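Local coordinates for protein uroporphyrin-III C-methyltransferase (Thermus thermophilus, PDB 1VE2) that probably transfers methyl groups from S-adenosyl-L-methionine to the uroporphyrinogen III ring, a step in tetrapyrrole biosynthesis, at residues Ala101-Arg104 with Pro108-Val111; Leu182-Arg187 with Pro204-Gly209. All coordinates share one frame; numbering follows the deposited sequence.

Contact 1 of 2, residues Ala101-Arg104 with Pro108-Val111; sequences ALRR and PFEV
F109 meets L102 and R103 where helix 95-105 turns back into strand 109-112, a helix-to-strand step that adds one of the two outermost strands within this chain to the parallel sheet. L102 touches the phenylalanine obliquely at two levels: its CD1 lies 3.7 Å from F109 CB, and its CB lies 3.7 Å from F109 CD2. R103 reaches the outer part of the same ring. With its CG anti to the backbone N (chi1 -179°) and bends at chi2 and chi3, the guanidinium plane is turned 55° from the ring plane, so no flat stack forms. F109 CG stands between its backbone N and carbonyl carbon (chi1 75°), which aims the ring at the helix. Cutting the ring back to an alanine is likely to open a gap beside L102 CB and take away the CE2 contact over one face of the R103 guanidinium. Further out, L102 also packs on V5 and L7 of the neighbouring strand and on I72 of helix 64-76, while R103 NH1 makes a weak hydrogen bond to L228 O of the second subunit. F109 CE2 sits 3.5 Å above the guanidinium plane, toward its rim, and 3.7 Å from R103 NH2.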
loop_
_atom_site.group_PDB
_atom_site.type_symbol
_atom_site.label_atom_id
_atom_site.label_comp_id
_atom_site.label_asym_id
_atom_site.label_seq_id
_atom_site.Cartn_x
_atom_site.Cartn_y
_atom_site.Cartn_z
ATOM N N ALA A 101 13.721 17.149 -4.732
ATOM C CA ALA A 101 13.866 18.435 -5.399
ATOM C C ALA A 101 13.240 19.560 -4.586
ATOM O O ALA A 101 13.807 20.649 -4.482
ATOM C CB ALA A 101 13.243 18.379 -6.794
ATOM N N LEU A 102 12.082 19.298 -3.991
ATOM C CA LEU A 102 11.413 20.329 -3.205
ATOM C C LEU A 102 12.239 20.661 -1.972
ATOM O O LEU A 102 12.418 21.835 -1.634
ATOM C CB LEU A 102 10.007 19.865 -2.807
ATOM C CG LEU A 102 9.044 19.669 -3.987
ATOM C CD1 LEU A 102 7.784 18.969 -3.512
ATOM C CD2 LEU A 102 8.711 21.013 -4.618
ATOM N N ARG A 103 12.745 19.627 -1.305
ATOM C CA ARG A 103 13.575 19.812 -0.122
ATOM C C ARG A 103 14.799 20.649 -0.483
ATOM O O ARG A 103 15.109 21.635 0.178
ATOM C CB ARG A 103 14.042 18.452 0.425
ATOM C CG ARG A 103 14.901 18.532 1.678
ATOM C CD ARG A 103 14.106 18.186 2.946
ATOM N NE ARG A 103 13.003 19.107 3.185
ATOM C CZ ARG A 103 12.030 18.908 4.071
ATOM N NH1 ARG A 103 12.010 17.811 4.816
ATOM N NH2 ARG A 103 11.070 19.813 4.215
ATOM N N ARG A 104 15.493 20.247 -1.544
ATOM C CA ARG A 104 16.691 20.959 -1.972
ATOM C C ARG A 104 16.412 22.380 -2.445
ATOM O O ARG A 104 17.303 23.226 -2.417
ATOM C CB ARG A 104 17.411 20.152 -3.057
ATOM C CG ARG A 104 18.044 18.884 -2.497
ATOM C CD ARG A 104 18.472 17.870 -3.562
ATOM N NE ARG A 104 19.083 16.700 -2.928
ATOM C CZ ARG A 104 19.466 15.597 -3.572
ATOM N NH1 ARG A 104 19.306 15.499 -4.883
ATOM N NH2 ARG A 104 20.018 14.591 -2.903
ATOM N N PRO A 108 8.332 24.366 1.048
ATOM C CA PRO A 108 7.577 23.559 2.013
ATOM C C PRO A 108 6.714 22.541 1.263
ATOM O O PRO A 108 6.090 22.875 0.254
ATOM C CB PRO A 108 6.734 24.604 2.752
ATOM C CG PRO A 108 7.593 25.837 2.684
ATOM C CD PRO A 108 8.077 25.803 1.247
ATOM N N PHE A 109 6.697 21.297 1.731
ATOM C CA PHE A 109 5.886 20.275 1.072
ATOM C C PHE A 109 5.437 19.187 2.036
ATOM O O PHE A 109 6.040 18.989 3.093
ATOM C CB PHE A 109 6.664 19.643 -0.094
ATOM C CG PHE A 109 7.737 18.684 0.335
ATOM C CD1 PHE A 109 7.464 17.319 0.452
ATOM C CD2 PHE A 109 9.012 19.142 0.652
ATOM C CE1 PHE A 109 8.453 16.422 0.883
ATOM C CE2 PHE A 109 10.008 18.254 1.083
ATOM C CZ PHE A 109 9.721 16.890 1.197
ATOM N N GLU A 110 4.359 18.502 1.670
ATOM C CA GLU A 110 3.828 17.399 2.456
ATOM C C GLU A 110 3.427 16.315 1.478
ATOM O O GLU A 110 3.022 16.608 0.349
ATOM C CB GLU A 110 2.591 17.810 3.261
ATOM C CG GLU A 110 2.851 18.811 4.351
ATOM C CD GLU A 110 1.645 19.014 5.258
ATOM O OE1 GLU A 110 1.640 20.009 6.012
ATOM O OE2 GLU A 110 0.710 18.182 5.223
ATOM N N VAL A 111 3.538 15.066 1.910
ATOM C CA VAL A 111 3.162 13.944 1.058
ATOM C C VAL A 111 1.908 13.317 1.658
ATOM O O VAL A 111 1.848 13.047 2.861
ATOM C CB VAL A 111 4.305 12.906 0.970
ATOM C CG1 VAL A 111 3.886 11.728 0.091
ATOM C CG2 VAL A 111 5.560 13.586 0.402
#

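Contact 2 of 2, residues Leu182-Arg187 with Pro204-Gly209; sequences LALLAR and PGLGEG
Strand 181-186 of the mixed sheet presents L182 and L184 to the loop that follows strand 194-199, where L206 and G207 receive them. The contact is apolar and contains no hydrogen bond between the segments. On the strand side L184 carries most of it through one methyl group: CD1 stands 3.5 Å from L206 O, 3.6 Å from G207 CA and 3.9 Å from L206 CG. It therefore rests on main chain as much as on side chain. Its CG lies anti to the carbonyl carbon (chi1 -65°) and the chain runs on extended, which carries CD1 across to the loop. L182 adds a lighter touch, CD2 to L206 CD2 at 4.2 Å, the two leucines passing each other in opposite directions.

The strand's alternation explains the spacing: L182 and L184 point toward the loop, and A183 between them points away. Strands 181-186 and 194-199 are antiparallel neighbours in the sheet, joined by backbone bonds such as L182 with G198 and L184 with R196, and the chain leaving the second strand folds back over the sheet face that L182 and L184 occupy. L206 also touches R196 on that second strand, and L184 packs on L216 of strand 214-218, while L182 reaches L172 of helix 168-173.

After the cis peptide before P204, residues P204-G207 form a turn closed by G207 N to P204 O at 2.8 Å, with E208 N bonding weakly to the same oxygen, consistent with a steady backbone where L206 and G207 face the strand. At G207 there is little room for a side chain: a beta carbon built there would lie 3.8 Å from L184 CD1 and be crowded by P204 O at 3.2 Å.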
loop_
_atom_site.group_PDB
_atom_site.type_symbol
_atom_site.label_atom_id
_atom_site.label_comp_id
_atom_site.label_asym_id
_atom_site.label_seq_id
_atom_site.Cartn_x
_atom_site.Cartn_y
_atom_site.Cartn_z
ATOM N N LEU A 182 -1.199 -17.725 -11.870
ATOM C CA LEU A 182 -0.925 -16.347 -12.252
ATOM C C LEU A 182 -2.217 -15.602 -12.563
ATOM O O LEU A 182 -3.140 -16.155 -13.172
ATOM C CB LEU A 182 -0.001 -16.313 -13.471
ATOM C CG LEU A 182 0.489 -14.939 -13.944
ATOM C CD1 LEU A 182 1.832 -15.082 -14.624
ATOM C CD2 LEU A 182 -0.529 -14.309 -14.877
ATOM N N ALA A 183 -2.279 -14.344 -12.139
ATOM C CA ALA A 183 -3.451 -13.516 -12.372
ATOM C C ALA A 183 -3.084 -12.239 -13.110
ATOM O O ALA A 183 -2.025 -11.654 -12.884
ATOM C CB ALA A 183 -4.120 -13.180 -11.052
ATOM N N LEU A 184 -3.961 -11.820 -14.013
ATOM C CA LEU A 184 -3.763 -10.595 -14.776
ATOM C C LEU A 184 -4.978 -9.725 -14.477
ATOM O O LEU A 184 -6.107 -10.105 -14.776
ATOM C CB LEU A 184 -3.672 -10.900 -16.275
ATOM C CG LEU A 184 -2.472 -11.736 -16.727
ATOM C CD1 LEU A 184 -2.560 -11.995 -18.228
ATOM C CD2 LEU A 184 -1.175 -11.011 -16.393
ATOM N N LEU A 185 -4.753 -8.568 -13.867
ATOM C CA LEU A 185 -5.854 -7.690 -13.508
ATOM C C LEU A 185 -5.699 -6.318 -14.136
ATOM O O LEU A 185 -4.770 -5.573 -13.815
ATOM C CB LEU A 185 -5.942 -7.556 -11.985
ATOM C CG LEU A 185 -5.920 -8.863 -11.189
ATOM C CD1 LEU A 185 -4.487 -9.364 -11.059
ATOM C CD2 LEU A 185 -6.519 -8.631 -9.811
ATOM N N ALA A 186 -6.618 -5.981 -15.033
ATOM C CA ALA A 186 -6.561 -4.696 -15.706
ATOM C C ALA A 186 -7.713 -3.785 -15.316
ATOM O O ALA A 186 -8.820 -4.245 -15.047
ATOM C CB ALA A 186 -6.547 -4.903 -17.217
ATOM N N ARG A 187 -7.426 -2.488 -15.286
ATOM C CA ARG A 187 -8.404 -1.456 -14.963
ATOM C C ARG A 187 -9.261 -1.763 -13.739
ATOM O O ARG A 187 -10.475 -1.545 -13.747
ATOM C CB ARG A 187 -9.294 -1.208 -16.184
ATOM C CG ARG A 187 -8.510 -0.847 -17.445
ATOM C CD ARG A 187 -9.426 -0.691 -18.657
ATOM N NE ARG A 187 -10.288 0.485 -18.545
ATOM C CZ ARG A 187 -9.872 1.740 -18.694
ATOM N NH1 ARG A 187 -8.598 1.996 -18.971
ATOM N NH2 ARG A 187 -10.730 2.742 -18.558
ATOM N N PRO A 204 2.254 -16.245 -23.548
ATOM C CA PRO A 204 1.725 -14.875 -23.505
ATOM C C PRO A 204 0.240 -14.814 -23.864
ATOM O O PRO A 204 -0.421 -13.796 -23.650
ATOM C CB PRO A 204 2.578 -14.137 -24.541
ATOM C CG PRO A 204 3.811 -14.987 -24.674
ATOM C CD PRO A 204 3.239 -16.372 -24.631
ATOM N N GLY A 205 -0.272 -15.904 -24.424
ATOM C CA GLY A 205 -1.668 -15.954 -24.817
ATOM C C GLY A 205 -2.629 -15.364 -23.803
ATOM O O GLY A 205 -3.424 -14.484 -24.134
ATOM N N LEU A 206 -2.554 -15.849 -22.567
ATOM C CA LEU A 206 -3.422 -15.386 -21.487
ATOM C C LEU A 206 -3.484 -13.863 -21.394
ATOM O O LEU A 206 -4.468 -13.304 -20.907
ATOM C CB LEU A 206 -2.940 -15.960 -20.150
ATOM C CG LEU A 206 -3.746 -15.616 -18.893
ATOM C CD1 LEU A 206 -5.138 -16.209 -18.995
ATOM C CD2 LEU A 206 -3.031 -16.155 -17.666
ATOM N N GLY A 207 -2.436 -13.196 -21.867
ATOM C CA GLY A 207 -2.396 -11.746 -21.813
ATOM C C GLY A 207 -2.998 -11.048 -23.019
ATOM O O GLY A 207 -4.097 -10.498 -22.934
ATOM N N GLU A 208 -2.271 -11.072 -24.135
ATOM C CA GLU A 208 -2.689 -10.442 -25.385
ATOM C C GLU A 208 -4.198 -10.254 -25.482
ATOM O O GLU A 208 -4.954 -11.224 -25.499
ATOM C CB GLU A 208 -2.194 -11.267 -26.578
ATOM C CG GLU A 208 -2.468 -10.628 -27.933
ATOM C CD GLU A 208 -1.880 -11.423 -29.083
ATOM O OE1 GLU A 208 -2.274 -12.597 -29.260
ATOM O OE2 GLU A 208 -1.023 -10.874 -29.809
ATOM N N GLY A 209 -4.626 -8.996 -25.545
ATOM C CA GLY A 209 -6.042 -8.691 -25.631
ATOM C C GLY A 209 -6.531 -7.968 -24.392
ATOM O O GLY A 209 -7.580 -7.326 -24.403
#

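Overall arrangement
Contacts 1 and 2 lie on opposite sides of the chain's centre, their own centres about 38 Å apart and their nearest atoms about 23 Å apart. They share no element: contact 1 joins a helix to the next strand of the parallel sheet, whereas contact 2 joins a strand of the mixed sheet to a loop 17 residues further on. Both are partly buried: contact 1 has one buried leucine, contact 2 two, each set against partly exposed partners. Their chemistry differs with place. Contact 1 mixes aliphatic, aromatic and guanidinium groups and reaches the second subunit; contact 2 is leucine against leucine and backbone, and no other chain of the assembly touches it. Neither has a hydrogen bond across its segments.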